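Local coordinates for multicopper oxidase (Pseudomonas thermotolerans, PDB 6VOW), which probably couples the one-electron oxidation of phenol-like substrates to the reduction of dioxygen to water, as laccase-type multicopper oxidases do, at residues D39-A44 against R80-N85; I98-E103 against Y123-E128. All blocks are in the same frame, centred on the assembly; numbering follows the deposited sequence. Where two conformers were deposited one is given.

Contacts 1 and 2 follow one another along the chain and meet in one sheet, because strand 78-85, which carries half of contact 1, lies beside strand 120-126, which carries half of contact 2. Their centres are 15 Å apart. Tyr123 is the junction: its O probably accepts a hydrogen bond from Val81 N at 2.7 Å, and its CE2 packs on Phe83 CB at 3.7 Å. Neither contact supplies a copper ligand. Contact 2 lies nearer the metals: the side chain of Ile98 is about 8 Å from a copper ion and about 10 Å from the Cu-O-Cu linkage, against about 14 Å from that linkage for the side chain of Leu42 in contact 1.

Contact 1: residues D39-A44 against R80-N85; sequences DYELIA and RVRFIN
Asp39 to Ala44 face Arg80 to Asn85 one for one, as parallel strands whose axes come within 4.5 Å and diverge by 20°. The bonds zigzag as in regular parallel sheet: Tyr40, Leu42 and Ala44 give their N-H to the O of Arg80, Arg82 and Ile84, while the O of Tyr40 and Leu42 receive the N-H of Arg82 and Ile84. The longest is Ala44 N to Ile84 O, 3.3 Å. Strand 37-49 beside strand 78-85 fits the β-sandwich of a cupredoxin domain.

The two faces differ in chemistry. On the face of Asp39, Glu41 and Ile43, Arg80 grips the Asp39 carboxylate side-on, NE toward OD1 and NH2 toward OD2, with the planes 32° apart. Since Arg80 has two conformers and the NE to OD1 separation of 2.5 Å is short, this salt bridge's exact geometry is doubtful. Further along, Ile84 CD1 meets the Glu41 side chain obliquely, 3.7 Å from Glu41 CG. Ile43 and Ile84 lie side by side, pointing the same way, with Ile43 CG1 4.1 Å from Ile84 CB. Arg82 instead turns its guanidinium away to Asp122 and Tyr120.

The other face is mainly apolar. Leu42 CB rests against Val81 CG1 at 3.6 Å. The Phe83 CG is anti to its backbone N (chi1 169°), and the ring extends toward the neighbouring strand: Ala44 CB lies in the ring plane, 3.6 Å from the edge atom CE1, while CD1 approaches Leu42 O at 3.2 Å. Tyr62 of strand 57-62 also touches Phe83, Leu42 and Ala44.

The chemistry implies a two-sided strand pair, one side mixing charged groups with the partly exposed Ile43 and Ile84, the other burying Leu42, Ala44, Val81 and Phe83, while five backbone hydrogen bonds join the strands.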
loop_
_atom_site.group_PDB
_atom_site.type_symbol
_atom_site.label_atom_id
_atom_site.label_comp_id
_atom_site.label_asym_id
_atom_site.label_seq_id
_atom_site.Cartn_x
_atom_site.Cartn_y
_atom_site.Cartn_z
ATOM N N ASP A 39 -8.124 17.752 -10.271
ATOM C CA ASP A 39 -6.835 18.474 -10.192
ATOM C C ASP A 39 -6.301 18.719 -8.778
ATOM O O ASP A 39 -7.004 19.198 -7.850
ATOM C CB ASP A 39 -6.828 19.835 -10.953
ATOM C CG ASP A 39 -6.699 19.635 -12.414
ATOM O OD1 ASP A 39 -5.584 19.360 -12.829
ATOM O OD2 ASP A 39 -7.665 19.636 -13.178
ATOM N N TYR A 40 -5.025 18.362 -8.662
ATOM C CA TYR A 40 -4.252 18.531 -7.472
ATOM C C TYR A 40 -2.872 19.068 -7.875
ATOM O O TYR A 40 -2.345 18.714 -8.941
ATOM C CB TYR A 40 -4.082 17.190 -6.767
ATOM C CG TYR A 40 -5.283 16.624 -6.082
ATOM C CD1 TYR A 40 -5.652 17.074 -4.851
ATOM C CD2 TYR A 40 -6.063 15.662 -6.676
ATOM C CE1 TYR A 40 -6.733 16.550 -4.191
ATOM C CE2 TYR A 40 -7.139 15.141 -6.035
ATOM C CZ TYR A 40 -7.478 15.632 -4.802
ATOM O OH TYR A 40 -8.506 15.136 -4.105
ATOM N N GLU A 41 -2.377 20.004 -7.068
ATOM C CA GLU A 41 -0.973 20.436 -7.040
ATOM C C GLU A 41 -0.405 19.810 -5.775
ATOM O O GLU A 41 -0.863 20.170 -4.656
ATOM C CB GLU A 41 -0.864 21.955 -6.920
ATOM C CG GLU A 41 0.575 22.422 -6.999
ATOM C CD GLU A 41 0.818 23.895 -6.737
ATOM O OE1 GLU A 41 0.468 24.444 -5.683
ATOM O OE2 GLU A 41 1.436 24.500 -7.587
ATOM N N LEU A 42 0.559 18.891 -5.946
ATOM C CA LEU A 42 1.124 18.149 -4.821
ATOM C C LEU A 42 2.599 18.484 -4.705
ATOM O O LEU A 42 3.364 18.224 -5.632
ATOM C CB LEU A 42 0.970 16.650 -4.974
ATOM C CG LEU A 42 1.308 15.856 -3.697
ATOM C CD1 LEU A 42 0.485 16.335 -2.506
ATOM C CD2 LEU A 42 1.102 14.379 -3.849
ATOM N N ILE A 43 3.006 19.024 -3.555
ATOM C CA ILE A 43 4.416 19.426 -3.293
ATOM C C ILE A 43 5.074 18.514 -2.198
ATOM O O ILE A 43 4.575 18.431 -1.082
ATOM C CB ILE A 43 4.401 20.880 -2.802
ATOM C CG1 ILE A 43 3.896 21.841 -3.877
ATOM C CG2 ILE A 43 5.746 21.318 -2.359
ATOM C CD1 ILE A 43 3.574 23.219 -3.332
ATOM N N ALA A 44 6.194 17.869 -2.542
ATOM C CA ALA A 44 7.109 17.210 -1.618
ATOM C C ALA A 44 8.123 18.247 -1.061
ATOM O O ALA A 44 8.821 18.962 -1.781
ATOM C CB ALA A 44 7.839 16.131 -2.361
ATOM N N ARG A 80 -5.378 14.186 -11.936
ATOM C CA ARG A 80 -4.310 15.036 -12.520
ATOM C C ARG A 80 -3.582 15.679 -11.396
ATOM O O ARG A 80 -4.172 16.415 -10.580
ATOM C CB ARG A 80 -4.899 16.111 -13.440
ATOM C CG ARG A 80 -3.880 16.895 -14.271
ATOM C CD ARG A 80 -4.487 17.506 -15.542
ATOM N NE ARG A 80 -5.514 18.504 -15.228
ATOM C CZ ARG A 80 -6.323 19.028 -16.137
ATOM N NH1 ARG A 80 -6.232 18.657 -17.369
ATOM N NH2 ARG A 80 -7.226 19.902 -15.797
ATOM N N VAL A 81 -2.302 15.347 -11.289
ATOM C CA VAL A 81 -1.523 15.837 -10.161
ATOM C C VAL A 81 -0.279 16.465 -10.716
ATOM O O VAL A 81 0.537 15.802 -11.341
ATOM C CB VAL A 81 -1.100 14.742 -9.195
ATOM C CG1 VAL A 81 -0.277 15.418 -8.081
ATOM C CG2 VAL A 81 -2.338 14.025 -8.667
ATOM N N ARG A 82 -0.196 17.764 -10.494
ATOM C CA ARG A 82 0.984 18.573 -10.753
ATOM C C ARG A 82 1.895 18.345 -9.552
ATOM O O ARG A 82 1.697 18.931 -8.488
ATOM C CB ARG A 82 0.540 20.033 -10.940
ATOM C CG ARG A 82 1.602 21.103 -10.890
ATOM C CD ARG A 82 2.521 20.981 -12.033
ATOM N NE ARG A 82 1.941 21.348 -13.345
ATOM C CZ ARG A 82 1.876 22.572 -13.842
ATOM N NH1 ARG A 82 2.241 23.642 -13.140
ATOM N NH2 ARG A 82 1.395 22.717 -15.053
ATOM N N PHE A 83 2.844 17.398 -9.737
ATOM C CA PHE A 83 3.772 17.125 -8.726
ATOM C C PHE A 83 5.033 18.018 -8.819
ATOM O O PHE A 83 5.696 18.103 -9.803
ATOM C CB PHE A 83 4.169 15.676 -8.667
ATOM C CG PHE A 83 5.330 15.475 -7.773
ATOM C CD1 PHE A 83 5.227 15.793 -6.406
ATOM C CD2 PHE A 83 6.499 14.992 -8.245
ATOM C CE1 PHE A 83 6.322 15.579 -5.543
ATOM C CE2 PHE A 83 7.615 14.791 -7.386
ATOM C CZ PHE A 83 7.509 15.081 -6.061
ATOM N N ILE A 84 5.308 18.686 -7.736
ATOM C CA ILE A 84 6.401 19.632 -7.681
ATOM C C ILE A 84 7.359 19.178 -6.619
ATOM O O ILE A 84 6.974 19.080 -5.457
ATOM C CB ILE A 84 5.922 21.032 -7.307
ATOM C CG1 ILE A 84 4.844 21.510 -8.319
ATOM C CG2 ILE A 84 7.093 22.005 -7.389
ATOM C CD1 ILE A 84 4.154 22.829 -7.948
ATOM N N ASN A 85 8.611 18.975 -7.009
ATOM C CA ASN A 85 9.649 18.486 -6.086
ATOM C C ASN A 85 10.346 19.677 -5.383
ATOM O O ASN A 85 11.139 20.387 -5.993
ATOM C CB ASN A 85 10.643 17.663 -6.863
ATOM C CG ASN A 85 11.715 17.068 -5.988
ATOM O OD1 ASN A 85 11.638 17.109 -4.795
ATOM N ND2 ASN A 85 12.671 16.488 -6.582
#

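Contact 2: residues I98-E103 against Y123-E128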
loop_
_atom_site.group_PDB
_atom_site.type_symbol
_atom_site.label_atom_id
_atom_site.label_comp_id
_atom_site.label_asym_id
_atom_site.label_seq_id
_atom_site.Cartn_x
_atom_site.Cartn_y
_atom_site.Cartn_z
ATOM N N ILE A 98 -2.616 1.481 -8.717
ATOM C CA ILE A 98 -3.342 2.001 -9.853
ATOM C C ILE A 98 -2.823 1.349 -11.094
ATOM O O ILE A 98 -1.655 1.365 -11.348
ATOM C CB ILE A 98 -3.203 3.541 -10.018
ATOM C CG1 ILE A 98 -3.683 4.293 -8.746
ATOM C CG2 ILE A 98 -3.982 4.002 -11.277
ATOM C CD1 ILE A 98 -5.048 3.931 -8.385
ATOM N N ARG A 99 -3.718 0.786 -11.884
ATOM C CA ARG A 99 -3.394 0.332 -13.235
ATOM C C ARG A 99 -3.453 1.569 -14.157
ATOM O O ARG A 99 -4.466 1.986 -14.597
ATOM C CB ARG A 99 -4.375 -0.733 -13.666
ATOM C CG ARG A 99 -4.537 -1.799 -12.600
ATOM C CD ARG A 99 -5.491 -2.873 -13.057
ATOM N NE ARG A 99 -6.861 -2.360 -12.999
ATOM C CZ ARG A 99 -7.791 -2.528 -13.922
ATOM N NH1 ARG A 99 -7.543 -3.202 -15.055
ATOM N NH2 ARG A 99 -9.000 -2.009 -13.714
ATOM N N LEU A 100 -2.312 2.154 -14.394
ATOM C CA LEU A 100 -2.199 3.298 -15.253
ATOM C C LEU A 100 -1.157 2.962 -16.301
ATOM O O LEU A 100 -0.565 1.921 -16.247
ATOM C CB LEU A 100 -1.755 4.477 -14.437
ATOM C CG LEU A 100 -0.756 4.191 -13.285
ATOM C CD1 LEU A 100 0.623 3.597 -13.694
ATOM C CD2 LEU A 100 -0.525 5.519 -12.613
ATOM N N PRO A 101 -0.971 3.823 -17.308
ATOM C CA PRO A 101 0.052 3.556 -18.312
ATOM C C PRO A 101 1.423 3.691 -17.737
ATOM O O PRO A 101 1.647 4.542 -16.825
ATOM C CB PRO A 101 -0.121 4.681 -19.286
ATOM C CG PRO A 101 -1.556 4.896 -19.242
ATOM C CD PRO A 101 -1.881 4.855 -17.773
ATOM N N LEU A 102 2.349 2.975 -18.347
ATOM C CA LEU A 102 3.734 2.925 -17.828
ATOM C C LEU A 102 4.325 4.304 -17.627
ATOM O O LEU A 102 5.037 4.556 -16.638
ATOM C CB LEU A 102 4.611 2.248 -18.816
ATOM C CG LEU A 102 6.063 2.021 -18.282
ATOM C CD1 LEU A 102 6.143 1.055 -17.117
ATOM C CD2 LEU A 102 6.860 1.464 -19.424
ATOM N N GLU A 103 4.049 5.209 -18.550
ATOM C CA GLU A 103 4.556 6.600 -18.453
ATOM C C GLU A 103 4.232 7.279 -17.138
ATOM O O GLU A 103 4.921 8.252 -16.760
ATOM C CB GLU A 103 3.987 7.445 -19.583
ATOM C CG GLU A 103 4.344 6.911 -20.964
ATOM C CD GLU A 103 3.307 5.953 -21.582
ATOM O OE1 GLU A 103 2.907 4.920 -20.950
ATOM O OE2 GLU A 103 2.917 6.205 -22.734
ATOM N N TYR A 123 1.261 14.068 -13.283
ATOM C CA TYR A 123 0.734 12.692 -13.339
ATOM C C TYR A 123 -0.718 12.838 -13.679
ATOM O O TYR A 123 -1.443 13.410 -12.913
ATOM C CB TYR A 123 0.917 11.876 -12.032
ATOM C CG TYR A 123 2.392 11.679 -11.664
ATOM C CD1 TYR A 123 3.106 10.613 -12.132
ATOM C CD2 TYR A 123 3.033 12.560 -10.813
ATOM C CE1 TYR A 123 4.440 10.431 -11.813
ATOM C CE2 TYR A 123 4.365 12.398 -10.471
ATOM C CZ TYR A 123 5.062 11.343 -10.980
ATOM O OH TYR A 123 6.358 11.248 -10.659
ATOM N N VAL A 124 -1.125 12.339 -14.840
ATOM C CA VAL A 124 -2.526 12.259 -15.271
ATOM C C VAL A 124 -2.880 10.843 -15.627
ATOM O O VAL A 124 -2.233 10.243 -16.524
ATOM C CB VAL A 124 -2.853 13.018 -16.619
ATOM C CG1 VAL A 124 -4.220 13.661 -16.523
ATOM C CG2 VAL A 124 -1.807 14.015 -17.018
ATOM N N PHE A 125 -3.917 10.299 -15.007
ATOM C CA PHE A 125 -4.349 8.950 -15.425
ATOM C C PHE A 125 -5.769 8.782 -14.938
ATOM O O PHE A 125 -6.253 9.551 -14.071
ATOM C CB PHE A 125 -3.449 7.875 -14.828
ATOM C CG PHE A 125 -3.228 8.060 -13.341
ATOM C CD1 PHE A 125 -2.203 8.877 -12.855
ATOM C CD2 PHE A 125 -4.074 7.447 -12.377
ATOM C CE1 PHE A 125 -2.009 9.033 -11.476
ATOM C CE2 PHE A 125 -3.833 7.609 -11.005
ATOM C CZ PHE A 125 -2.796 8.389 -10.579
ATOM N N LYS A 126 -6.471 7.879 -15.581
ATOM C CA LYS A 126 -7.819 7.548 -15.163
ATOM C C LYS A 126 -7.648 6.494 -14.069
ATOM O O LYS A 126 -6.788 5.599 -14.159
ATOM C CB LYS A 126 -8.660 6.969 -16.345
ATOM C CG LYS A 126 -8.860 7.853 -17.563
ATOM C CD LYS A 126 -9.698 7.147 -18.651
ATOM C CE LYS A 126 -11.186 7.170 -18.336
ATOM N NZ LYS A 126 -11.698 8.570 -18.224
ATOM N N THR A 127 -8.485 6.640 -13.038
ATOM C CA THR A 127 -8.662 5.708 -11.966
ATOM C C THR A 127 -9.920 4.893 -12.203
ATOM O O THR A 127 -11.017 5.360 -11.897
ATOM C CB THR A 127 -8.754 6.505 -10.662
ATOM O OG1 THR A 127 -9.844 7.439 -10.744
ATOM C CG2 THR A 127 -7.486 7.310 -10.413
ATOM N N GLU A 128 -9.792 3.733 -12.835
ATOM C CA GLU A 128 -10.867 2.837 -13.118
ATOM C C GLU A 128 -11.245 1.896 -11.973
ATOM O O GLU A 128 -12.265 1.186 -12.134
ATOM C CB GLU A 128 -10.552 1.954 -14.354
ATOM C CG GLU A 128 -10.203 2.743 -15.631
ATOM C CD GLU A 128 -11.392 3.425 -16.318
ATOM O OE1 GLU A 128 -12.537 3.339 -15.837
ATOM O OE2 GLU A 128 -11.196 4.049 -17.365
HETATM O O HOH W 1 -5.291 4.503 -15.946
HETATM O O HOH W 2 -7.109 2.737 -13.289
#
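Leu100 and Phe125 both hold CG between the backbone N and the carbonyl carbon, with chi1 of 36° and 48°; the CB atoms of both residues point toward the opposite segment, and these torsions set each CG. The result is a CH-pi contact within what is consistent with a cupredoxin domain, joining strand 120-126 to the loop that follows the copper-site residues His94 and His96. Leu100 CD2 sits over the centre of one face of the Phe125 ring, 3.8 Å from the centroid and 11° off the normal, and the two CB atoms pack at the same separation. The Ile98 and Phe125 side chains cross at about a right angle, and Ile98 CG2 is equally close, 3.6 Å, to Phe125 CD2 and CE2. Trp95 also meets this ring, its plane inclined to that of Phe125.

An alanine in place of Phe125 would remove the ring that Leu100 CD2 and Ile98 CG2 rest on, keeping the CB contact with Leu100, and would probably open a gap between strand and loop.

No direct hydrogen bond spans the segments. Arg99 points its guanidinium to Asp129, and Leu100 O binds Asn431 ND2. Two waters join the backbones instead, each donating to both Arg99 O and Lys126 O. The first lies 2.6 Å from Lys126 O; the second also accepts the N-H of Glu128, its oxygen 2.9 Å from Glu128 N.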